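PDB 2GP4: 6-phosphogluconate dehydratase from Shewanella oneidensis, which catalyses the dehydration of 6-phosphogluconate to 2-dehydro-3-deoxy-6-phosphogluconate, a step of the Entner-Doudoroff pathway, and is modelled here as an apo form lacking its iron-sulfur cluster. Local coordinates for residues 167-172 with 283-288; 479-484 with 515-520; 315-320 with 374-379; 236-241 with 367-372; 179-184 with 193-198. All blocks are in the same frame, centred on the assembly; numbering follows the deposited sequence.

Contact 1: residues 167-172 with 283-288; sequences GALLLG and KQVCRL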
# COMPACT_ATOMS: atom_id res chain seq x y z
N GLY A 167 26.59 -0.05 -4.15
CA GLY A 167 25.35 -0.10 -3.39
C GLY A 167 24.73 1.28 -3.37
O GLY A 167 25.31 2.23 -3.89
N ALA A 168 23.56 1.41 -2.75
CA ALA A 168 22.86 2.68 -2.72
C ALA A 168 22.05 2.91 -1.45
O ALA A 168 21.78 1.99 -0.69
CB ALA A 168 21.98 2.83 -3.97
N LEU A 169 21.70 4.18 -1.23
CA LEU A 169 20.83 4.59 -0.14
C LEU A 169 19.64 5.38 -0.68
O LEU A 169 19.80 6.24 -1.55
CB LEU A 169 21.61 5.40 0.90
CG LEU A 169 22.71 4.66 1.67
CD1 LEU A 169 23.56 5.64 2.47
CD2 LEU A 169 22.12 3.60 2.58
N LEU A 170 18.45 5.08 -0.17
CA LEU A 170 17.23 5.71 -0.66
C LEU A 170 16.55 6.52 0.44
O LEU A 170 16.22 5.99 1.50
CB LEU A 170 16.29 4.65 -1.24
CG LEU A 170 16.87 3.64 -2.24
CD1 LEU A 170 15.85 2.59 -2.65
CD2 LEU A 170 17.44 4.33 -3.48
N LEU A 171 16.35 7.81 0.18
CA LEU A 171 15.77 8.74 1.15
C LEU A 171 14.35 9.14 0.74
O LEU A 171 14.17 10.11 -0.00
CB LEU A 171 16.66 9.99 1.30
CG LEU A 171 18.19 9.90 1.35
CD1 LEU A 171 18.79 11.29 1.48
CD2 LEU A 171 18.70 9.01 2.48
N GLY A 172 13.35 8.41 1.23
CA GLY A 172 11.98 8.62 0.78
C GLY A 172 10.91 8.65 1.85
O GLY A 172 11.01 7.96 2.87
N LYS A 283 27.11 2.37 6.90
CA LYS A 283 28.06 1.28 7.16
C LYS A 283 27.52 -0.08 6.72
O LYS A 283 28.26 -0.91 6.21
CB LYS A 283 28.44 1.23 8.65
CG LYS A 283 29.31 2.39 9.13
CD LYS A 283 29.78 2.17 10.57
CE LYS A 283 30.76 3.25 11.02
NZ LYS A 283 30.15 4.61 11.11
N GLN A 284 26.22 -0.29 6.92
CA GLN A 284 25.60 -1.58 6.67
C GLN A 284 25.55 -1.94 5.18
O GLN A 284 25.77 -3.10 4.83
CB GLN A 284 24.21 -1.65 7.32
CG GLN A 284 23.49 -2.99 7.20
CD GLN A 284 24.17 -4.13 7.94
OE1 GLN A 284 25.17 -3.94 8.64
NE2 GLN A 284 23.63 -5.33 7.80
N VAL A 285 25.28 -0.96 4.32
CA VAL A 285 25.25 -1.18 2.86
C VAL A 285 26.61 -1.63 2.34
O VAL A 285 26.68 -2.50 1.47
CB VAL A 285 24.84 0.08 2.04
CG1 VAL A 285 24.27 -0.34 0.69
CG2 VAL A 285 23.83 0.90 2.77
N CYS A 286 27.68 -1.03 2.88
CA CYS A 286 29.06 -1.43 2.57
C CYS A 286 29.32 -2.90 2.91
O CYS A 286 30.02 -3.60 2.18
CB CYS A 286 30.05 -0.51 3.29
SG CYS A 286 31.77 -1.10 3.34
N ARG A 287 28.74 -3.36 4.02
CA ARG A 287 28.85 -4.75 4.46
C ARG A 287 28.02 -5.71 3.60
O ARG A 287 28.23 -6.92 3.65
CB ARG A 287 28.39 -4.88 5.91
CG ARG A 287 29.46 -4.68 6.96
CD ARG A 287 28.89 -4.88 8.36
NE ARG A 287 28.23 -6.18 8.51
CZ ARG A 287 27.42 -6.50 9.52
NH1 ARG A 287 27.15 -5.62 10.48
NH2 ARG A 287 26.88 -7.71 9.57
N LEU A 288 27.09 -5.17 2.83
CA LEU A 288 26.16 -5.97 2.04
C LEU A 288 26.56 -6.06 0.57
O LEU A 288 25.87 -6.68 -0.25
CB LEU A 288 24.74 -5.43 2.18
CG LEU A 288 23.80 -6.05 3.23
CD1 LEU A 288 24.48 -6.31 4.58
CD2 LEU A 288 22.57 -5.18 3.40
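Val285 sits on the inner side of helix 272-287 and sends its two methyl groups to different places on strand 167-171. CG2 goes to a side chain: Val285 CG2 lies 3.2 Å from Leu169 CD2, short for two methyl groups, so the exact value is doubtful although the contact itself is plain. Only that branch of the leucine makes such a close approach, since Leu169 CG stands further back, 4.1 Å from Val285 CG2. The two side chains meet at a slant. Leu169 does not leave its backbone aimed at the helix; with CG anti to its own carbonyl carbon (chi1 -66°), the isobutyl group swings round until CD2 arrives beside the valine. Val285, by contrast, leaves its backbone already aimed at the strand.

The second methyl meets main chain. Val285 CG1 is 3.7 Å from Ala168 O and 4.2 Å from Gly167 CA, and because Gly167 carries no side chain, nothing intervenes between this methyl and the strand backbone. Here the CA atoms of Gly167 and Val285 come within 6.3 Å. No hydrogen bond links the two segments, and the fit is wholly one of van der Waals contact.

Val285 also touches Leu194 on the neighbouring strand 193-195, which widens its footing on the sheet, whereas the Ala168 side chain points away from the helix and rests on Met193. The helix and strand axes pass 8.3 Å apart at 148°, not far from antiparallel: the helix-on-sheet packing of an alpha/beta layer, with helix 272-287 lying against one face of the three-stranded mixed sheet.

Contact 2: residues 479-484 with 515-520; sequences ALFKSG and GSLQDK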
# COMPACT_ATOMS: atom_id res chain seq x y z
N ALA A 479 -25.45 17.83 -6.40
CA ALA A 479 -26.68 18.34 -6.99
C ALA A 479 -27.79 17.28 -7.02
O ALA A 479 -28.98 17.59 -6.84
CB ALA A 479 -26.42 18.87 -8.40
N LEU A 480 -27.38 16.04 -7.23
CA LEU A 480 -28.26 14.88 -7.26
C LEU A 480 -28.79 14.62 -5.85
O LEU A 480 -29.97 14.33 -5.66
CB LEU A 480 -27.47 13.68 -7.78
CG LEU A 480 -28.08 12.57 -8.64
CD1 LEU A 480 -29.07 13.07 -9.68
CD2 LEU A 480 -26.93 11.83 -9.32
N PHE A 481 -27.89 14.74 -4.87
CA PHE A 481 -28.21 14.59 -3.45
C PHE A 481 -29.19 15.67 -2.98
O PHE A 481 -30.13 15.38 -2.23
CB PHE A 481 -26.92 14.64 -2.64
CG PHE A 481 -27.12 14.60 -1.15
CD1 PHE A 481 -27.29 15.78 -0.43
CD2 PHE A 481 -27.10 13.40 -0.47
CE1 PHE A 481 -27.47 15.75 0.95
CE2 PHE A 481 -27.27 13.36 0.92
CZ PHE A 481 -27.46 14.54 1.63
N LYS A 482 -28.96 16.90 -3.41
CA LYS A 482 -29.78 18.06 -3.03
C LYS A 482 -31.19 18.04 -3.62
O LYS A 482 -32.11 18.65 -3.06
CB LYS A 482 -29.08 19.36 -3.42
CG LYS A 482 -27.98 19.78 -2.47
CD LYS A 482 -27.18 20.94 -3.03
CE LYS A 482 -26.29 21.53 -1.96
NZ LYS A 482 -25.24 22.40 -2.55
N SER A 483 -31.36 17.36 -4.75
CA SER A 483 -32.67 17.23 -5.39
C SER A 483 -33.43 16.02 -4.86
O SER A 483 -34.50 15.68 -5.37
CB SER A 483 -32.54 17.17 -6.92
OG SER A 483 -31.98 15.95 -7.34
N GLY A 484 -32.86 15.37 -3.84
CA GLY A 484 -33.50 14.24 -3.18
C GLY A 484 -33.51 12.97 -4.01
O GLY A 484 -34.19 12.01 -3.66
N GLY A 515 -22.73 7.93 3.48
CA GLY A 515 -22.81 7.58 4.90
C GLY A 515 -24.05 8.16 5.56
O GLY A 515 -24.72 7.47 6.32
N SER A 516 -24.35 9.42 5.26
CA SER A 516 -25.56 10.07 5.80
C SER A 516 -26.84 9.45 5.23
O SER A 516 -27.86 9.40 5.90
CB SER A 516 -25.53 11.59 5.58
OG SER A 516 -25.81 11.95 4.24
N LEU A 517 -26.77 8.97 3.99
CA LEU A 517 -27.86 8.23 3.35
C LEU A 517 -28.11 6.88 4.04
O LEU A 517 -29.27 6.49 4.24
CB LEU A 517 -27.56 8.00 1.87
CG LEU A 517 -28.21 8.87 0.79
CD1 LEU A 517 -28.58 10.26 1.26
CD2 LEU A 517 -27.31 8.92 -0.44
N GLN A 518 -27.03 6.19 4.38
CA GLN A 518 -27.10 4.95 5.15
C GLN A 518 -27.64 5.22 6.56
O GLN A 518 -28.46 4.45 7.07
CB GLN A 518 -25.72 4.26 5.20
CG GLN A 518 -25.69 2.92 5.93
CD GLN A 518 -24.37 2.17 5.77
OE1 GLN A 518 -24.10 1.57 4.72
NE2 GLN A 518 -23.55 2.19 6.81
N ASP A 519 -27.17 6.31 7.18
CA ASP A 519 -27.57 6.69 8.54
C ASP A 519 -29.08 6.92 8.67
O ASP A 519 -29.69 6.54 9.66
CB ASP A 519 -26.81 7.93 9.01
CG ASP A 519 -25.35 7.63 9.35
OD1 ASP A 519 -24.92 6.47 9.22
OD2 ASP A 519 -24.63 8.57 9.74
N LYS A 520 -29.65 7.54 7.63
CA LYS A 520 -31.09 7.78 7.54
C LYS A 520 -31.90 6.49 7.36
O LYS A 520 -33.13 6.52 7.43
CB LYS A 520 -31.39 8.73 6.37
CG LYS A 520 -30.89 10.15 6.55
CD LYS A 520 -31.46 11.05 5.47
CE LYS A 520 -31.02 12.50 5.65
NZ LYS A 520 -31.87 13.42 4.84
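Phe481 and Leu517 make a small, partly buried apolar contact between helices 477-482 and 511-519, in the C-terminal part of the enzyme, its centre about 31 Å from the centre of the chain. One aromatic ring does nearly all the bridging. Phe481 has CG anti to its backbone N (chi1 176°), which carries the ring straight out from its helix toward the other. Its leading atom, Phe481 CE2, is 3.4 Å from Leu517 CD1, with Phe481 CD2 a little further along at 3.9 Å from the same methyl. The methyl approaches the ring obliquely, and the two side chains run antiparallel alongside each other.

Ser516 borders the ring as well: its OG lies 3.9 Å from Phe481 CE2, also at an oblique approach. This hydroxyl is engaged elsewhere, hydrogen-bonded to Leu513 O one turn earlier in its own helix, and toward the phenylalanine it offers only van der Waals contact.

Just beyond Phe481 the first helix stops in a Schellman motif. Gly484 has positive phi, and Gly484 N bonds to Phe481 O at 3.2 Å.

Each helix lies in a connection between parallel strands of the large mixed sheet, 477-482 between 463-471 and 490-494, and 511-519, with the short helix 499-502 before it, between 490-494 and 524-528. Leu480 packs on Val469 and Ile471, Leu517 on Val524, and Phe481 with Leu517 spans the groove between these crossover helices.

Contact 3: residues 315-320 with 374-379; sequences LATGGS and AFLIKE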
# COMPACT_ATOMS: atom_id res chain seq x y z
N LEU A 315 -2.42 -5.90 6.04
CA LEU A 315 -3.72 -6.38 6.51
C LEU A 315 -3.88 -6.27 8.04
O LEU A 315 -4.93 -5.83 8.52
CB LEU A 315 -3.98 -7.81 6.03
CG LEU A 315 -4.21 -8.02 4.53
CD1 LEU A 315 -3.93 -9.46 4.13
CD2 LEU A 315 -5.62 -7.61 4.11
N ALA A 316 -2.85 -6.66 8.79
CA ALA A 316 -2.89 -6.61 10.25
C ALA A 316 -2.92 -5.18 10.81
O ALA A 316 -3.35 -4.96 11.96
CB ALA A 316 -1.71 -7.40 10.86
N THR A 317 -2.47 -4.21 10.01
CA THR A 317 -2.43 -2.82 10.46
C THR A 317 -3.59 -1.97 9.93
O THR A 317 -3.68 -0.79 10.25
CB THR A 317 -1.09 -2.13 10.10
OG1 THR A 317 -0.92 -2.15 8.68
CG2 THR A 317 0.09 -2.81 10.80
N GLY A 318 -4.45 -2.57 9.12
CA GLY A 318 -5.58 -1.85 8.51
C GLY A 318 -5.14 -0.76 7.57
O GLY A 318 -5.72 0.33 7.55
N GLY A 319 -4.12 -1.05 6.77
CA GLY A 319 -3.50 -0.07 5.90
C GLY A 319 -4.31 0.26 4.66
O GLY A 319 -5.30 -0.39 4.36
N SER A 320 -3.85 1.29 3.95
CA SER A 320 -4.55 1.83 2.80
C SER A 320 -4.72 0.81 1.68
O SER A 320 -3.82 0.02 1.41
CB SER A 320 -3.81 3.06 2.28
OG SER A 320 -4.48 3.62 1.17
N ALA A 374 7.75 -3.69 16.49
CA ALA A 374 8.43 -4.77 17.21
C ALA A 374 7.44 -5.73 17.88
O ALA A 374 7.68 -6.94 17.92
CB ALA A 374 9.42 -4.22 18.23
N PHE A 375 6.34 -5.19 18.39
CA PHE A 375 5.28 -6.01 18.96
C PHE A 375 4.47 -6.72 17.87
O PHE A 375 4.26 -7.93 17.94
CB PHE A 375 4.36 -5.19 19.87
CG PHE A 375 3.18 -5.96 20.40
CD1 PHE A 375 3.33 -6.80 21.49
CD2 PHE A 375 1.94 -5.84 19.80
CE1 PHE A 375 2.24 -7.52 21.99
CE2 PHE A 375 0.84 -6.55 20.29
CZ PHE A 375 1.00 -7.40 21.39
N LEU A 376 4.03 -5.95 16.88
CA LEU A 376 3.22 -6.48 15.78
C LEU A 376 3.94 -7.64 15.09
O LEU A 376 3.33 -8.67 14.81
CB LEU A 376 2.92 -5.39 14.76
CG LEU A 376 1.85 -5.69 13.72
CD1 LEU A 376 0.65 -4.79 13.96
CD2 LEU A 376 2.39 -5.46 12.32
N ILE A 377 5.22 -7.44 14.81
CA ILE A 377 6.01 -8.43 14.08
C ILE A 377 6.25 -9.69 14.92
O ILE A 377 6.22 -10.79 14.38
CB ILE A 377 7.32 -7.82 13.51
CG1 ILE A 377 6.97 -6.91 12.32
CG2 ILE A 377 8.31 -8.89 13.08
CD1 ILE A 377 8.14 -6.12 11.76
N LYS A 378 6.44 -9.54 16.23
CA LYS A 378 6.59 -10.70 17.11
C LYS A 378 5.31 -11.55 17.13
O LYS A 378 5.37 -12.77 16.98
CB LYS A 378 6.99 -10.29 18.52
CG LYS A 378 7.13 -11.47 19.48
CD LYS A 378 7.22 -11.04 20.93
CE LYS A 378 7.48 -12.24 21.83
NZ LYS A 378 6.24 -13.04 22.03
N GLU A 379 4.17 -10.88 17.30
CA GLU A 379 2.86 -11.53 17.30
C GLU A 379 2.60 -12.31 16.01
O GLU A 379 2.18 -13.47 16.06
CB GLU A 379 1.75 -10.50 17.51
CG GLU A 379 1.64 -10.01 18.93
CD GLU A 379 1.13 -11.08 19.87
OE1 GLU A 379 0.03 -11.61 19.62
OE2 GLU A 379 1.84 -11.40 20.85
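Leu376, on helix 372-383, reaches across to the end of helix 304-316, where Thr317 and Ala316 receive it. Its CB already points toward that helix end but is still 5.5 Å from Thr317 CG2. CG lies anti to the backbone N (chi1 -167°), which extends the side chain away from its own helix and brings Leu376 CG to 4.5 Å from Thr317 CG2. From there the chain forks, and both prongs close on one methyl: Leu376 CD1 and Leu376 CD2 are each 3.8 Å from Thr317 CG2. The threonine methyl is thus seated in the fork of the leucine, and the two side chains lie roughly perpendicular. CD1 also looks toward the preceding residue, at 4.5 Å from Ala316 O and 4.7 Å from Ala316 CB, a looser approach.

Thr317 divides its two branches by chemistry. CG2 turns outward to the leucine; OG1, at chi1 60°, folds back on the helix and hydrogen-bonds to Ala313 O, with a weak second bond to Leu314 O. The buried hydroxyl is thereby satisfied within its own last turn, and that same bond probably holds the rotation that presents the methyl.

No hydrogen bond joins the two segments. Directly after Thr317 the helix is closed by a Schellman motif, with Gly318 at positive phi, so that a capped helix C-terminus rests against the flank of a second helix. This buried contact belongs to the largely alpha-helical N-terminal domain.

Contact 4: residues 236-241 with 367-372; sequences HSAGTC and FHAAGG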
# COMPACT_ATOMS: atom_id res chain seq x y z
N HIS A 236 6.08 2.99 29.45
CA HIS A 236 4.95 3.49 30.24
C HIS A 236 4.79 5.01 30.09
O HIS A 236 3.70 5.50 29.85
CB HIS A 236 5.08 3.09 31.72
CG HIS A 236 6.00 3.96 32.53
ND1 HIS A 236 7.37 3.83 32.51
CD2 HIS A 236 5.74 4.98 33.39
CE1 HIS A 236 7.92 4.72 33.32
NE2 HIS A 236 6.95 5.43 33.87
N SER A 237 5.91 5.72 30.22
CA SER A 237 5.95 7.18 30.20
C SER A 237 5.77 7.77 28.81
O SER A 237 5.15 8.82 28.67
CB SER A 237 7.25 7.69 30.81
OG SER A 237 7.37 7.26 32.15
N ALA A 238 6.32 7.10 27.81
CA ALA A 238 6.14 7.53 26.42
C ALA A 238 4.68 7.36 26.01
O ALA A 238 4.09 8.26 25.43
CB ALA A 238 7.06 6.75 25.50
N GLY A 239 4.11 6.20 26.34
CA GLY A 239 2.72 5.88 26.03
C GLY A 239 1.73 6.89 26.57
O GLY A 239 0.85 7.35 25.84
N THR A 240 1.89 7.24 27.84
CA THR A 240 0.95 8.14 28.51
C THR A 240 0.95 9.58 27.99
O THR A 240 -0.09 10.23 28.01
CB THR A 240 1.13 8.14 30.05
OG1 THR A 240 0.51 9.31 30.61
CG2 THR A 240 2.58 8.15 30.42
N CYS A 241 2.10 10.07 27.52
CA CYS A 241 2.16 11.44 27.02
C CYS A 241 1.77 11.60 25.55
O CYS A 241 1.38 12.68 25.13
CB CYS A 241 3.53 12.07 27.28
SG CYS A 241 4.87 11.11 26.64
N PHE A 367 0.75 4.66 18.24
CA PHE A 367 0.90 3.27 17.83
C PHE A 367 2.24 2.71 18.30
O PHE A 367 2.30 1.61 18.85
CB PHE A 367 0.76 3.15 16.31
CG PHE A 367 1.20 1.82 15.75
CD1 PHE A 367 0.41 0.69 15.92
CD2 PHE A 367 2.38 1.71 15.04
CE1 PHE A 367 0.81 -0.54 15.40
CE2 PHE A 367 2.79 0.49 14.51
CZ PHE A 367 2.00 -0.64 14.69
N HIS A 368 3.31 3.49 18.09
CA HIS A 368 4.66 3.08 18.45
C HIS A 368 4.86 2.97 19.96
O HIS A 368 5.46 2.02 20.43
CB HIS A 368 5.68 4.04 17.83
CG HIS A 368 7.10 3.72 18.20
ND1 HIS A 368 7.83 4.49 19.08
CD2 HIS A 368 7.91 2.70 17.82
CE1 HIS A 368 9.04 3.96 19.22
NE2 HIS A 368 9.11 2.88 18.46
N ALA A 369 4.34 3.95 20.70
CA ALA A 369 4.41 3.94 22.16
C ALA A 369 3.63 2.77 22.80
O ALA A 369 3.99 2.31 23.88
CB ALA A 369 3.94 5.27 22.72
N ALA A 370 2.59 2.30 22.12
CA ALA A 370 1.80 1.15 22.58
C ALA A 370 2.56 -0.18 22.46
O ALA A 370 2.27 -1.13 23.19
CB ALA A 370 0.48 1.08 21.83
N GLY A 371 3.52 -0.24 21.55
CA GLY A 371 4.27 -1.48 21.29
C GLY A 371 4.95 -1.44 19.94
O GLY A 371 6.07 -1.94 19.80
N GLY A 372 4.27 -0.86 18.95
CA GLY A 372 4.84 -0.62 17.62
C GLY A 372 5.06 -1.84 16.75
O GLY A 372 4.45 -2.89 16.98
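Ala238 O and Gly239 O, the carbonyls of the two residues of helix 235-243 that meet Ala369 of helix 364-370, are both hydrogen-bonded by Thr242 OG1, which has one hydrogen to share between them. The hydroxyl folds back on the turn before it, a bonding wholly internal to the first helix.

Across the contact, one methyl group does the work. Ala369 points at the other helix, and its CB stands 3.6 Å from Gly239 CA and 3.7 Å from Gly239 N. Gly239 has no side chain to hold the methyl off, so it settles directly on main chain. Ala238 flanks it: Ala369 CB is 4.0 Å from Ala238 C, while the two methyls, Ala238 CB and Ala369 CB, are 4.4 Å apart. Residues this small let the backbones come very close, with only 4.6 Å between the CA atoms of Gly239 and Ala369. No hydrogen bond crosses.

The second helix ends at Ala370; Gly371, the first residue past it, has positive phi, Gly371 N bonds to His368 O at 3.2 Å, and the chain turns into helix 372-383. Near the surface of the helical domain, this is a glycine-alanine close approach of two helices, beside a helix end closed by a Schellman motif.

Contact 5: residues 179-184 with 193-198; sequences PGLLIG and MLFVPA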
# COMPACT_ATOMS: atom_id res chain seq x y z
N PRO A 179 7.24 3.43 -3.00
CA PRO A 179 6.95 2.44 -4.03
C PRO A 179 7.63 2.76 -5.35
O PRO A 179 8.14 1.85 -6.01
CB PRO A 179 5.43 2.52 -4.17
CG PRO A 179 4.95 3.08 -2.88
CD PRO A 179 6.00 4.08 -2.54
N GLY A 180 7.63 4.04 -5.72
CA GLY A 180 8.34 4.52 -6.90
C GLY A 180 9.83 4.26 -6.83
O GLY A 180 10.42 3.77 -7.78
N LEU A 181 10.43 4.59 -5.69
CA LEU A 181 11.85 4.32 -5.45
C LEU A 181 12.11 2.82 -5.53
O LEU A 181 13.04 2.39 -6.20
CB LEU A 181 12.29 4.86 -4.10
CG LEU A 181 12.35 6.38 -3.92
CD1 LEU A 181 12.19 6.75 -2.45
CD2 LEU A 181 13.64 6.96 -4.50
N LEU A 182 11.25 2.04 -4.86
CA LEU A 182 11.38 0.58 -4.83
C LEU A 182 11.37 0.00 -6.24
O LEU A 182 12.27 -0.75 -6.60
CB LEU A 182 10.27 -0.06 -3.99
CG LEU A 182 10.63 -1.22 -3.03
CD1 LEU A 182 9.39 -1.99 -2.59
CD2 LEU A 182 11.67 -2.18 -3.58
N ILE A 183 10.35 0.36 -7.02
CA ILE A 183 10.23 -0.09 -8.41
C ILE A 183 11.50 0.23 -9.20
O ILE A 183 12.07 -0.66 -9.84
CB ILE A 183 9.00 0.55 -9.12
CG1 ILE A 183 7.70 0.04 -8.49
CG2 ILE A 183 9.02 0.23 -10.62
CD1 ILE A 183 6.47 0.86 -8.82
N GLY A 184 11.95 1.48 -9.13
CA GLY A 184 13.16 1.91 -9.82
C GLY A 184 14.38 1.16 -9.35
O GLY A 184 15.23 0.77 -10.15
N MSE A 193 20.91 -2.38 -1.17
CA MSE A 193 20.38 -1.07 -0.86
C MSE A 193 19.63 -1.07 0.46
O MSE A 193 19.10 -2.10 0.88
CB MSE A 193 19.46 -0.57 -1.97
CG MSE A 193 20.16 -0.29 -3.29
SE MSE A 193 18.87 0.23 -4.63
CE MSE A 193 19.93 0.00 -6.23
N LEU A 194 19.59 0.09 1.10
CA LEU A 194 18.80 0.30 2.30
C LEU A 194 17.99 1.58 2.15
O LEU A 194 18.49 2.58 1.63
CB LEU A 194 19.70 0.43 3.53
CG LEU A 194 20.13 -0.83 4.27
CD1 LEU A 194 21.23 -1.59 3.53
CD2 LEU A 194 20.60 -0.46 5.66
N PHE A 195 16.74 1.52 2.61
CA PHE A 195 15.93 2.72 2.77
C PHE A 195 16.32 3.42 4.07
O PHE A 195 16.51 2.76 5.10
CB PHE A 195 14.44 2.37 2.75
CG PHE A 195 13.88 2.17 1.37
CD1 PHE A 195 14.02 0.95 0.71
CD2 PHE A 195 13.19 3.20 0.73
CE1 PHE A 195 13.49 0.76 -0.56
CE2 PHE A 195 12.65 3.01 -0.55
CZ PHE A 195 12.80 1.79 -1.19
N VAL A 196 16.45 4.74 4.02
CA VAL A 196 16.84 5.54 5.17
C VAL A 196 15.72 6.53 5.49
O VAL A 196 15.60 7.57 4.85
CB VAL A 196 18.18 6.28 4.92
CG1 VAL A 196 18.65 6.99 6.18
CG2 VAL A 196 19.26 5.32 4.44
N PRO A 197 14.88 6.20 6.49
CA PRO A 197 13.72 7.03 6.80
C PRO A 197 14.07 8.29 7.58
O PRO A 197 15.08 8.32 8.30
CB PRO A 197 12.86 6.11 7.67
CG PRO A 197 13.84 5.22 8.34
CD PRO A 197 14.97 5.02 7.37
N ALA A 198 13.25 9.32 7.43
CA ALA A 198 13.43 10.58 8.15
C ALA A 198 12.75 10.54 9.52
O ALA A 198 13.22 11.16 10.48
CB ALA A 198 12.89 11.73 7.33
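Leu182 and Phe195 mark where helix 179-186 and strand 193-195 face each other, their CA atoms 9.1 Å apart, a gap too wide for backbone bonding and one that a side chain has to fill. Residues 179-184 form regular helix, with Ile183 N bonded to Pro179 O at 2.9 Å, while residues 193-195 are extended before the chain passes into loop.

The Phe195 ring does the filling. CG is anti to the carbonyl carbon of Phe195 (chi1 -80°), and the ring reaches from the strand to the helix leading with CZ and CE2, so that it arrives between two successive leucines. Phe195 CE2 lies 4.0 Å from Leu181 CB, which comes to the ring obliquely. Phe195 CZ touches the backbone of Leu182, 4.0 Å from Leu182 N, and that nitrogen sits at the ring edge, in its plane. The same carbon is 4.1 Å from Leu182 CG; the Leu182 side chain runs athwart the phenylalanine. Leu181 thus offers the base of its side chain, and Leu182 both its backbone and its branch point.

Leu181 also touches Thr156 of helix 145-160, and Phe195 packs beside Leu170 of strand 167-171, the first strand of the beta-alpha-beta unit to which both segments belong. Because Leu182 N meets the ring rim in plane, the ring's pi face is not turned to it. All three touching residues are buried and no hydrogen bond crosses, so between these two segments the contact rests on apolar burial and fit.

How the contacts relate
Following the chain, contact 1 opens on strand 167-171. Contact 5 then opens and closes within its loop, tying helix 179-186 to strand 193-195; these two contacts touch, since the strands are sheet neighbours, and their helices flank opposite faces of the sheet. Contact 4 opens at 236-241 before contact 1 closes at 283-288, so those two cross. Contact 3 starts at 315-320 inside contact 4's loop and outlasts it, ending at 374-379, and thus crosses it too. Contacts 1 and 5 tie helices to the small sheet, contacts 3 and 4 tie helix to helix, all in the N-terminal region. Contact 2 follows in series in the C-terminal region, its centre about 53 Å from that of contact 1.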